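Local coordinates for protein phthiocerol synthesis polyketide synthase type I PpsC (Mycobacterium tuberculosis, PDB 7AHB) that probably transfers extender units to the acyl carrier protein, as the acyltransferase domain of a polyketide synthase in phthiocerol lipid assembly, at residues Glu71-Ala76 / Trp124-Val129; Arg65-Asp70 / Leu118-Leu123; Gly140-Ala145 / Gly149-Ala154; Ala79-Glu84 / Gln155-Thr160. All blocks are in the same frame, centred on the assembly; numbering follows the deposited sequence.

Overall arrangement
From the N terminus, helix 65-70 runs almost directly into helix 72-89, and both pack against helix 106-126. Interaction 2 closes the first loop, from 65-70 to 118-123; interaction 1 closes a second, from 71-76 to 124-129. The two cross and touch, with centres about 7 Å apart. Interaction 4 opens further along helix 72-89 and closes on helix 153-167, crossing both. Nested inside its loop is interaction 3, a short turn between helices 141-147 and 153-167 whose V142 packs against G156, V159 and T160 of interaction 4. Together they join helices 65-70, 72-89, 106-126, 141-147 and 153-167.

Interaction 1: residues Glu71-Ala76 / Trp124-Val129; sequences EPAFAA and WRSYGV. With NA (sodium ion), chain Q.
The phenol of Y127 meets the carboxylate of E71: OH donates to OE1 at 2.7 Å, using the syn lone pair of that oxygen. Y127 OH also lies 2.9 Å from E71 OE2, so the phenol faces both oxygens although the bond goes to OE1. The carboxylate reaches the ring at its edge, near the ring plane, and the two planes stand 62° apart. CG of E71 lies beside the backbone N (chi1 -70°), and the chain then bends at chi2 to bring the carboxylate across. E71 is buried here, among L123, M21 and A29. OE1 also binds a sodium ion, at 2.9 Å. The phenol and the metal therefore share one oxygen, which would be expected to steady the negative charge there.

E71 occupies the N-cap position of helix 72-89, just after the short helix 65-70, while Y127 follows the last turn of helix 106-126. A Schellman motif ends that second helix: V129 N bonds to W124 O, G128 N bonds to R125 O, and G128 takes the positive phi that the motif needs.

Toward solvent the contact thins to a single pair of small side chains. A73 CB and S126 CB aim at each other across the gap, at a modelled separation so short that it is doubtful. A73 belongs to the same sodium site as E71, with its methyl beside the ion. S126 is exposed; its OG turns back to L123 O in its own helix and forms no hydrogen bond to segment 71-76.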
loop_
_atom_site.group_PDB
_atom_site.type_symbol
_atom_site.label_atom_id
_atom_site.label_comp_id
_atom_site.label_asym_id
_atom_site.label_seq_id
_atom_site.Cartn_x
_atom_site.Cartn_y
_atom_site.Cartn_z
ATOM N N GLU A 71 -7.965 18.615 12.077
ATOM C CA GLU A 71 -7.326 18.763 10.772
ATOM C C GLU A 71 -8.431 18.844 9.732
ATOM O O GLU A 71 -8.881 17.816 9.202
ATOM C CB GLU A 71 -6.363 17.612 10.503
ATOM C CG GLU A 71 -5.122 17.658 11.387
ATOM C CD GLU A 71 -4.259 18.903 11.126
ATOM O OE1 GLU A 71 -4.421 19.535 10.061
ATOM O OE2 GLU A 71 -3.422 19.247 11.987
ATOM N N PRO A 72 -8.891 20.065 9.415
ATOM C CA PRO A 72 -10.043 20.205 8.505
ATOM C C PRO A 72 -9.865 19.541 7.158
ATOM O O PRO A 72 -10.843 19.010 6.612
ATOM C CB PRO A 72 -10.205 21.734 8.367
ATOM C CG PRO A 72 -9.649 22.285 9.631
ATOM C CD PRO A 72 -8.520 21.353 10.049
ATOM N N ALA A 73 -8.655 19.548 6.598
ATOM C CA ALA A 73 -8.458 18.888 5.312
ATOM C C ALA A 73 -8.733 17.395 5.416
ATOM O O ALA A 73 -9.308 16.786 4.506
ATOM C CB ALA A 73 -7.041 19.138 4.806
ATOM N N PHE A 74 -8.309 16.780 6.514
ATOM C CA PHE A 74 -8.591 15.367 6.719
ATOM C C PHE A 74 -10.090 15.142 6.841
ATOM O O PHE A 74 -10.646 14.242 6.203
ATOM C CB PHE A 74 -7.846 14.870 7.962
ATOM C CG PHE A 74 -8.059 13.415 8.254
ATOM C CD1 PHE A 74 -7.345 12.439 7.570
ATOM C CD2 PHE A 74 -8.959 13.016 9.218
ATOM C CE1 PHE A 74 -7.550 11.093 7.833
ATOM C CE2 PHE A 74 -9.150 11.674 9.484
ATOM C CZ PHE A 74 -8.445 10.720 8.789
ATOM N N ALA A 75 -10.762 15.981 7.639
ATOM C CA ALA A 75 -12.205 15.844 7.854
ATOM C C ALA A 75 -12.995 16.079 6.573
ATOM O O ALA A 75 -14.005 15.411 6.336
ATOM C CB ALA A 75 -12.673 16.819 8.934
ATOM N N ALA A 76 -12.540 17.010 5.722
ATOM C CA ALA A 76 -13.235 17.251 4.463
ATOM C C ALA A 76 -13.167 16.023 3.569
ATOM O O ALA A 76 -14.169 15.623 2.970
ATOM C CB ALA A 76 -12.637 18.469 3.750
ATOM N N TRP A 124 -1.657 15.922 3.859
ATOM C CA TRP A 124 -0.360 16.413 3.398
ATOM C C TRP A 124 -0.521 17.577 2.415
ATOM O O TRP A 124 0.234 18.561 2.468
ATOM C CB TRP A 124 0.427 15.292 2.725
ATOM C CG TRP A 124 1.127 14.320 3.618
ATOM C CD1 TRP A 124 0.808 13.003 3.802
ATOM C CD2 TRP A 124 2.292 14.564 4.417
ATOM N NE1 TRP A 124 1.690 12.426 4.661
ATOM C CE2 TRP A 124 2.618 13.354 5.052
ATOM C CE3 TRP A 124 3.094 15.679 4.643
ATOM C CZ2 TRP A 124 3.719 13.223 5.899
ATOM C CZ3 TRP A 124 4.171 15.558 5.507
ATOM C CH2 TRP A 124 4.480 14.334 6.117
ATOM N N ARG A 125 -1.480 17.465 1.491
ATOM C CA ARG A 125 -1.701 18.529 0.519
ATOM C C ARG A 125 -2.013 19.852 1.207
ATOM O O ARG A 125 -1.572 20.918 0.756
ATOM C CB ARG A 125 -2.842 18.153 -0.425
ATOM C CG ARG A 125 -3.268 19.297 -1.381
ATOM C CD ARG A 125 -3.955 18.706 -2.576
ATOM N NE ARG A 125 -4.433 19.596 -3.647
ATOM C CZ ARG A 125 -3.933 20.778 -4.022
ATOM N NH1 ARG A 125 -2.901 21.357 -3.393
ATOM N NH2 ARG A 125 -4.502 21.401 -5.050
ATOM N N SER A 126 -2.789 19.804 2.288
ATOM C CA SER A 126 -3.170 21.024 2.986
ATOM C C SER A 126 -1.972 21.707 3.631
ATOM O O SER A 126 -2.053 22.892 3.958
ATOM C CB SER A 126 -4.235 20.732 4.058
ATOM O OG SER A 126 -3.691 20.060 5.172
ATOM N N TYR A 127 -0.865 20.992 3.824
ATOM C CA TYR A 127 0.367 21.570 4.345
ATOM C C TYR A 127 1.423 21.737 3.251
ATOM O O TYR A 127 2.615 21.891 3.563
ATOM C CB TYR A 127 0.896 20.716 5.498
ATOM C CG TYR A 127 0.038 20.830 6.729
ATOM C CD1 TYR A 127 0.028 22.009 7.466
ATOM C CD2 TYR A 127 -0.773 19.782 7.149
ATOM C CE1 TYR A 127 -0.765 22.149 8.589
ATOM C CE2 TYR A 127 -1.575 19.914 8.287
ATOM C CZ TYR A 127 -1.555 21.087 8.996
ATOM O OH TYR A 127 -2.334 21.238 10.132
ATOM N N GLY A 128 1.002 21.709 1.978
ATOM C CA GLY A 128 1.893 22.023 0.879
ATOM C C GLY A 128 2.751 20.883 0.401
ATOM O O GLY A 128 3.709 21.123 -0.344
ATOM N N VAL A 129 2.438 19.647 0.794
ATOM C CA VAL A 129 3.219 18.471 0.420
ATOM C C VAL A 129 2.387 17.645 -0.559
ATOM O O VAL A 129 1.345 17.081 -0.199
ATOM C CB VAL A 129 3.624 17.636 1.645
ATOM C CG1 VAL A 129 4.378 16.392 1.206
ATOM C CG2 VAL A 129 4.444 18.463 2.620
HETATM NA NA NA Q . -5.953 20.071 7.621
#

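Interaction 2: residues Arg65-Asp70 / Leu118-Leu123; sequences RQLLAD and LALTAL
L67 and L123 bring the two helices nearest, yet their CA atoms are still 9.1 Å apart, a gap bridged by side chains alone. Segment 65-70 is an entire short helix, and its last turn tightens: D70 N bonds to L67 O, three residues back, while its bond to Q66 O is weak. Segment 118-123 is the regular interior of helix 106-126, with A122 N and L123 N bonded four residues back.

One leucine fork does the work. L67 points at the other helix with CG anti to its carbonyl carbon (chi1 -70°), and its two methyls part toward different partners. CD1 goes to L120 CD2, 3.9 Å away; CD2 goes to L123 CD2 at 4.0 Å. Each of these two leucines crosses L67 at about a right angle, and the touching is methyl against methyl. L120 and L123 sit three positions apart on one helical face but use different first torsions: the CG of L123 swings anti to N (chi1 178°), whereas that of L120 stays beside it.

F74 of helix 72-89 packs on both L67 and L120, and M21 and L346 also lie against L67. On its other side helix 106-126 lies on the parallel sheet, where T121 OG1 is hydrogen-bonded to Y53 OH, so this contact belongs to an outer helical layer.

All three leucines are buried and no hydrogen bond crosses between the segments: what this small contact contributes is dispersion and the exclusion of water.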
loop_
_atom_site.group_PDB
_atom_site.type_symbol
_atom_site.label_atom_id
_atom_site.label_comp_id
_atom_site.label_asym_id
_atom_site.label_seq_id
_atom_site.Cartn_x
_atom_site.Cartn_y
_atom_site.Cartn_z
ATOM N N ARG A 65 -9.078 9.670 14.968
ATOM C CA ARG A 65 -10.067 10.360 15.791
ATOM C C ARG A 65 -9.672 11.814 16.027
ATOM O O ARG A 65 -10.470 12.731 15.799
ATOM C CB ARG A 65 -10.240 9.621 17.115
ATOM C CG ARG A 65 -11.587 9.820 17.779
ATOM C CD ARG A 65 -11.862 8.685 18.799
ATOM N NE ARG A 65 -10.707 8.464 19.679
ATOM C CZ ARG A 65 -10.466 7.340 20.357
ATOM N NH1 ARG A 65 -11.291 6.300 20.265
ATOM N NH2 ARG A 65 -9.373 7.245 21.103
ATOM N N GLN A 66 -8.433 12.051 16.472
ATOM C CA GLN A 66 -8.014 13.431 16.711
ATOM C C GLN A 66 -7.820 14.180 15.397
ATOM O O GLN A 66 -8.014 15.399 15.342
ATOM C CB GLN A 66 -6.728 13.490 17.538
ATOM C CG GLN A 66 -6.917 13.303 19.046
ATOM C CD GLN A 66 -8.183 13.965 19.614
ATOM O OE1 GLN A 66 -8.316 15.201 19.632
ATOM N NE2 GLN A 66 -9.131 13.130 20.069
ATOM N N LEU A 67 -7.443 13.473 14.330
ATOM C CA LEU A 67 -7.337 14.124 13.031
ATOM C C LEU A 67 -8.688 14.681 12.606
ATOM O O LEU A 67 -8.786 15.820 12.140
ATOM C CB LEU A 67 -6.818 13.139 11.981
ATOM C CG LEU A 67 -5.356 12.701 12.078
ATOM C CD1 LEU A 67 -5.028 11.728 10.951
ATOM C CD2 LEU A 67 -4.421 13.895 12.047
ATOM N N LEU A 68 -9.750 13.882 12.764
ATOM C CA LEU A 68 -11.073 14.317 12.321
ATOM C C LEU A 68 -11.493 15.622 12.988
ATOM O O LEU A 68 -12.147 16.464 12.353
ATOM C CB LEU A 68 -12.085 13.213 12.598
ATOM C CG LEU A 68 -13.242 13.037 11.631
ATOM C CD1 LEU A 68 -12.755 12.756 10.227
ATOM C CD2 LEU A 68 -14.178 11.907 12.138
ATOM N N ALA A 69 -11.076 15.841 14.232
ATOM C CA ALA A 69 -11.484 17.030 14.960
ATOM C C ALA A 69 -10.531 18.202 14.802
ATOM O O ALA A 69 -10.956 19.343 14.995
ATOM C CB ALA A 69 -11.624 16.713 16.452
ATOM N N ASP A 70 -9.264 17.964 14.446
ATOM C CA ASP A 70 -8.250 19.014 14.484
ATOM C C ASP A 70 -7.646 19.360 13.128
ATOM O O ASP A 70 -6.879 20.323 13.038
ATOM C CB ASP A 70 -7.104 18.611 15.432
ATOM C CG ASP A 70 -7.564 18.441 16.870
ATOM O OD1 ASP A 70 -8.720 18.806 17.163
ATOM O OD2 ASP A 70 -6.776 17.938 17.709
ATOM N N LEU A 118 -6.496 8.121 0.967
ATOM C CA LEU A 118 -6.895 9.331 0.249
ATOM C C LEU A 118 -7.063 10.520 1.190
ATOM O O LEU A 118 -6.644 11.634 0.866
ATOM C CB LEU A 118 -8.182 9.070 -0.517
ATOM C CG LEU A 118 -8.090 7.946 -1.518
ATOM C CD1 LEU A 118 -9.436 7.634 -2.099
ATOM C CD2 LEU A 118 -7.079 8.301 -2.631
ATOM N N ALA A 119 -7.652 10.308 2.375
ATOM C CA ALA A 119 -7.806 11.418 3.316
ATOM C C ALA A 119 -6.449 11.898 3.830
ATOM O O ALA A 119 -6.241 13.096 4.049
ATOM C CB ALA A 119 -8.719 11.015 4.496
ATOM N N LEU A 120 -5.509 10.978 4.047
ATOM C CA LEU A 120 -4.192 11.398 4.510
ATOM C C LEU A 120 -3.430 12.136 3.407
ATOM O O LEU A 120 -2.612 13.010 3.698
ATOM C CB LEU A 120 -3.377 10.183 5.000
ATOM C CG LEU A 120 -3.830 9.593 6.348
ATOM C CD1 LEU A 120 -3.118 8.250 6.604
ATOM C CD2 LEU A 120 -3.535 10.574 7.482
ATOM N N THR A 121 -3.639 11.743 2.150
ATOM C CA THR A 121 -3.071 12.493 1.034
ATOM C C THR A 121 -3.604 13.918 1.018
ATOM O O THR A 121 -2.848 14.859 0.762
ATOM C CB THR A 121 -3.381 11.788 -0.280
ATOM O OG1 THR A 121 -2.824 10.449 -0.300
ATOM C CG2 THR A 121 -2.763 12.563 -1.477
ATOM N N ALA A 122 -4.885 14.093 1.371
ATOM C CA ALA A 122 -5.476 15.426 1.480
ATOM C C ALA A 122 -4.828 16.214 2.602
ATOM O O ALA A 122 -4.614 17.431 2.483
ATOM C CB ALA A 122 -6.977 15.310 1.721
ATOM N N LEU A 123 -4.491 15.528 3.693
ATOM C CA LEU A 123 -3.876 16.189 4.831
ATOM C C LEU A 123 -2.519 16.757 4.452
ATOM O O LEU A 123 -2.232 17.932 4.715
ATOM C CB LEU A 123 -3.748 15.208 5.994
ATOM C CG LEU A 123 -3.076 15.728 7.258
ATOM C CD1 LEU A 123 -3.813 16.966 7.759
ATOM C CD2 LEU A 123 -3.028 14.661 8.331
#

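Interaction 3: residues Gly140-Ala145 / Gly149-Ala154; sequences GEVAAA and GALTPA
The carbonyl oxygen of A145 takes two backbone N-H groups from the turn that follows its helix. L151 N reaches it at 3.2 Å, with an N-H...O angle of 148°, from well above the carbonyl plane (57° out of it). A150 N is closer, at 2.9 Å, but its bond is bent and weak. G149, with positive phi, ends helix 141-147 in a Schellman motif and turns the chain so that these groups can face back.

Beneath the polar knot lies a small apolar patch. L151 CD1 touches both A145 CB, at 4.1 Å, and V142 CG1, at 4.2 Å, which are one turn apart on the helix. W290 covers V142, A145 and L151 together. Further on, T152 caps helix 153-167: its side chain bonds a backbone N of the first turn and Q155 OE1 answers T152 N, a capping box.

G140 closes a GxSxG sequence, consistent with the nucleophile elbow of acyltransferases, so the turn lies at the far end of the elbow helix. Backbone bonds fix the course of this turn, while the methyl contacts bury its inner side.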
loop_
_atom_site.group_PDB
_atom_site.type_symbol
_atom_site.label_atom_id
_atom_site.label_comp_id
_atom_site.label_asym_id
_atom_site.label_seq_id
_atom_site.Cartn_x
_atom_site.Cartn_y
_atom_site.Cartn_z
ATOM N N GLY A 140 -2.368 -1.296 -2.402
ATOM C CA GLY A 140 -2.189 0.141 -2.366
ATOM C C GLY A 140 -2.043 0.799 -3.729
ATOM O O GLY A 140 -2.093 2.033 -3.803
ATOM N N GLU A 141 -1.867 0.019 -4.798
ATOM C CA GLU A 141 -1.784 0.601 -6.130
ATOM C C GLU A 141 -3.119 1.193 -6.575
ATOM O O GLU A 141 -3.141 2.064 -7.446
ATOM C CB GLU A 141 -1.304 -0.454 -7.134
ATOM C CG GLU A 141 -1.060 0.074 -8.511
ATOM C CD GLU A 141 0.063 -0.623 -9.267
ATOM O OE1 GLU A 141 1.259 -0.549 -8.865
ATOM O OE2 GLU A 141 -0.272 -1.271 -10.275
ATOM N N VAL A 142 -4.241 0.788 -5.981
ATOM C CA VAL A 142 -5.496 1.464 -6.308
ATOM C C VAL A 142 -5.441 2.916 -5.847
ATOM O O VAL A 142 -5.736 3.848 -6.612
ATOM C CB VAL A 142 -6.691 0.728 -5.682
ATOM C CG1 VAL A 142 -7.998 1.441 -6.077
ATOM C CG2 VAL A 142 -6.710 -0.731 -6.110
ATOM N N ALA A 143 -5.056 3.123 -4.582
ATOM C CA ALA A 143 -4.944 4.475 -4.047
ATOM C C ALA A 143 -3.958 5.298 -4.858
ATOM O O ALA A 143 -4.216 6.471 -5.144
ATOM C CB ALA A 143 -4.516 4.445 -2.583
ATOM N N ALA A 144 -2.814 4.700 -5.223
ATOM C CA ALA A 144 -1.834 5.397 -6.064
ATOM C C ALA A 144 -2.447 5.827 -7.391
ATOM O O ALA A 144 -2.234 6.956 -7.854
ATOM C CB ALA A 144 -0.612 4.495 -6.301
ATOM N N ALA A 145 -3.205 4.935 -8.022
ATOM C CA ALA A 145 -3.845 5.255 -9.284
ATOM C C ALA A 145 -4.850 6.383 -9.120
ATOM O O ALA A 145 -5.006 7.217 -10.023
ATOM C CB ALA A 145 -4.508 3.997 -9.854
ATOM N N GLY A 149 -4.384 10.318 -10.731
ATOM C CA GLY A 149 -5.395 10.755 -11.669
ATOM C C GLY A 149 -5.871 9.710 -12.651
ATOM O O GLY A 149 -6.700 10.016 -13.510
ATOM N N ALA A 150 -5.368 8.488 -12.568
ATOM C CA ALA A 150 -5.843 7.449 -13.472
ATOM C C ALA A 150 -7.240 6.960 -13.085
ATOM O O ALA A 150 -7.971 6.434 -13.931
ATOM C CB ALA A 150 -4.851 6.287 -13.471
ATOM N N LEU A 151 -7.616 7.107 -11.825
ATOM C CA LEU A 151 -8.937 6.741 -11.339
ATOM C C LEU A 151 -9.470 7.896 -10.509
ATOM O O LEU A 151 -8.703 8.641 -9.903
ATOM C CB LEU A 151 -8.929 5.476 -10.435
ATOM C CG LEU A 151 -8.550 4.124 -11.034
ATOM C CD1 LEU A 151 -8.557 3.104 -9.884
ATOM C CD2 LEU A 151 -9.466 3.712 -12.147
ATOM N N THR A 152 -10.787 8.018 -10.462
ATOM C CA THR A 152 -11.451 8.904 -9.517
ATOM C C THR A 152 -11.551 8.208 -8.173
ATOM O O THR A 152 -11.411 6.986 -8.107
ATOM C CB THR A 152 -12.844 9.244 -10.000
ATOM O OG1 THR A 152 -13.630 8.049 -9.971
ATOM C CG2 THR A 152 -12.793 9.841 -11.417
ATOM N N PRO A 153 -11.749 8.966 -7.079
ATOM C CA PRO A 153 -11.970 8.306 -5.776
ATOM C C PRO A 153 -13.112 7.303 -5.815
ATOM O O PRO A 153 -13.036 6.237 -5.185
ATOM C CB PRO A 153 -12.260 9.487 -4.828
ATOM C CG PRO A 153 -11.492 10.651 -5.484
ATOM C CD PRO A 153 -11.646 10.439 -6.954
ATOM N N ALA A 154 -14.202 7.635 -6.507
ATOM C CA ALA A 154 -15.312 6.694 -6.616
ATOM C C ALA A 154 -14.863 5.393 -7.274
ATOM O O ALA A 154 -15.234 4.298 -6.835
ATOM C CB ALA A 154 -16.459 7.324 -7.404
#

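Interaction 4: residues Ala79-Glu84 / Gln155-Thr160; sequences AELEPE and QGLRVT
L157 carries the apolar contact, meeting E84 and L81 of helix 72-89. Its side chain points at that helix, and its two methyls divide between residues of neighbouring turns. CD1 rests on E84 CB at 3.7 Å. L157 CD2 faces L81 CD2 across a looser 4.5 Å. L81 starts out past the other helix and only its end turns in, so the leucine pair meets methyl to methyl. F85 and I114 also pack on L157, which sets it in the core where helices 72-89, 106-126 and 153-167 come together.

No hydrogen bond joins 79-84 to 155-160. E84 offers its aliphatic CB to L157, while its chain bends at chi2 (-63°) and OE2 is held by Q88, one turn on. Q88 also donates to A154 O and so links the two helices just beyond the segments. In the facing helix, G156 O receives both the N and the hydroxyl of T160, from opposite faces of its plane. The bond from T160 OG1 to G156 O is 2.8 Å long, so this buried hydroxyl is satisfied inside its own turn while I114 packs against its side chain.

Backbone bonding adds a kink: in helix 72-89 neither P83, which has no N-H, nor E84 bonds through its N to the preceding turn, just where L157 comes nearest.

Between the two segments carbon meets carbon; the glutamate contributes its methylene while Q88 engages its carboxylate, and the polar link lies beside the apolar one.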
loop_
_atom_site.group_PDB
_atom_site.type_symbol
_atom_site.label_atom_id
_atom_site.label_comp_id
_atom_site.label_asym_id
_atom_site.label_seq_id
_atom_site.Cartn_x
_atom_site.Cartn_y
_atom_site.Cartn_z
ATOM N N ALA A 79 -15.430 13.351 4.941
ATOM C CA ALA A 79 -16.794 13.775 4.626
ATOM C C ALA A 79 -17.139 13.554 3.157
ATOM O O ALA A 79 -18.243 13.093 2.836
ATOM C CB ALA A 79 -16.979 15.244 4.995
ATOM N N GLU A 80 -16.194 13.862 2.247
ATOM C CA GLU A 80 -16.476 13.759 0.817
ATOM C C GLU A 80 -16.582 12.304 0.374
ATOM O O GLU A 80 -17.396 11.966 -0.496
ATOM C CB GLU A 80 -15.390 14.496 0.025
ATOM C CG GLU A 80 -15.570 16.003 0.095
ATOM C CD GLU A 80 -14.240 16.796 -0.006
ATOM O OE1 GLU A 80 -14.252 17.997 0.384
ATOM O OE2 GLU A 80 -13.201 16.260 -0.475
ATOM N N LEU A 81 -15.789 11.421 0.978
ATOM C CA LEU A 81 -15.873 10.005 0.628
ATOM C C LEU A 81 -17.124 9.341 1.190
ATOM O O LEU A 81 -17.668 8.411 0.570
ATOM C CB LEU A 81 -14.647 9.256 1.147
ATOM C CG LEU A 81 -13.316 9.582 0.482
ATOM C CD1 LEU A 81 -12.188 9.106 1.355
ATOM C CD2 LEU A 81 -13.269 8.954 -0.896
ATOM N N GLU A 82 -17.600 9.816 2.344
ATOM C CA GLU A 82 -18.608 9.071 3.093
ATOM C C GLU A 82 -19.827 8.690 2.266
ATOM O O GLU A 82 -20.265 7.528 2.364
ATOM C CB GLU A 82 -19.000 9.879 4.341
ATOM C CG GLU A 82 -19.949 9.217 5.289
ATOM C CD GLU A 82 -19.348 8.002 5.979
ATOM O OE1 GLU A 82 -18.111 7.878 6.049
ATOM O OE2 GLU A 82 -20.146 7.174 6.451
ATOM N N PRO A 83 -20.404 9.564 1.434
ATOM C CA PRO A 83 -21.592 9.139 0.675
ATOM C C PRO A 83 -21.337 7.927 -0.208
ATOM O O PRO A 83 -22.176 7.016 -0.285
ATOM C CB PRO A 83 -21.963 10.387 -0.155
ATOM C CG PRO A 83 -21.367 11.516 0.601
ATOM C CD PRO A 83 -20.074 10.979 1.194
ATOM N N GLU A 84 -20.209 7.900 -0.916
ATOM C CA GLU A 84 -19.923 6.741 -1.751
ATOM C C GLU A 84 -19.696 5.492 -0.910
ATOM O O GLU A 84 -20.236 4.430 -1.227
ATOM C CB GLU A 84 -18.728 7.034 -2.653
ATOM C CG GLU A 84 -19.128 7.614 -3.995
ATOM C CD GLU A 84 -19.982 6.642 -4.823
ATOM O OE1 GLU A 84 -21.201 6.844 -4.910
ATOM O OE2 GLU A 84 -19.438 5.656 -5.351
ATOM N N GLN A 155 -14.054 5.494 -8.323
ATOM C CA GLN A 155 -13.573 4.302 -9.008
ATOM C C GLN A 155 -12.633 3.504 -8.118
ATOM O O GLN A 155 -12.637 2.268 -8.158
ATOM C CB GLN A 155 -12.867 4.693 -10.308
ATOM C CG GLN A 155 -13.815 5.094 -11.437
ATOM C CD GLN A 155 -13.091 5.560 -12.671
ATOM O OE1 GLN A 155 -12.035 6.199 -12.582
ATOM N NE2 GLN A 155 -13.666 5.273 -13.839
ATOM N N GLY A 156 -11.819 4.190 -7.316
ATOM C CA GLY A 156 -10.962 3.486 -6.377
ATOM C C GLY A 156 -11.740 2.669 -5.366
ATOM O O GLY A 156 -11.356 1.531 -5.038
ATOM N N LEU A 157 -12.823 3.248 -4.825
ATOM C CA LEU A 157 -13.672 2.482 -3.922
ATOM C C LEU A 157 -14.270 1.276 -4.640
ATOM O O LEU A 157 -14.333 0.169 -4.084
ATOM C CB LEU A 157 -14.780 3.363 -3.350
ATOM C CG LEU A 157 -14.413 4.670 -2.691
ATOM C CD1 LEU A 157 -15.615 5.248 -1.930
ATOM C CD2 LEU A 157 -13.230 4.554 -1.820
ATOM N N ARG A 158 -14.726 1.481 -5.877
ATOM C CA ARG A 158 -15.350 0.411 -6.642
ATOM C C ARG A 158 -14.397 -0.761 -6.814
ATOM O O ARG A 158 -14.760 -1.908 -6.536
ATOM C CB ARG A 158 -15.814 0.949 -8.000
ATOM C CG ARG A 158 -16.291 -0.116 -8.971
ATOM C CD ARG A 158 -17.462 -0.852 -8.442
ATOM N NE ARG A 158 -17.973 -1.859 -9.372
ATOM C CZ ARG A 158 -18.910 -2.756 -9.063
ATOM N NH1 ARG A 158 -19.445 -2.758 -7.860
ATOM N NH2 ARG A 158 -19.313 -3.654 -9.958
ATOM N N VAL A 159 -13.175 -0.498 -7.286
ATOM C CA VAL A 159 -12.202 -1.576 -7.443
ATOM C C VAL A 159 -11.988 -2.278 -6.111
ATOM O O VAL A 159 -11.916 -3.511 -6.038
ATOM C CB VAL A 159 -10.865 -1.040 -7.994
ATOM C CG1 VAL A 159 -9.836 -2.139 -7.982
ATOM C CG2 VAL A 159 -11.053 -0.466 -9.396
ATOM N N THR A 160 -11.820 -1.490 -5.045
ATOM C CA THR A 160 -11.578 -2.059 -3.725
ATOM C C THR A 160 -12.752 -2.903 -3.265
ATOM O O THR A 160 -12.551 -4.013 -2.759
ATOM C CB THR A 160 -11.291 -0.946 -2.725
ATOM O OG1 THR A 160 -10.185 -0.176 -3.218
ATOM C CG2 THR A 160 -10.934 -1.492 -1.388
#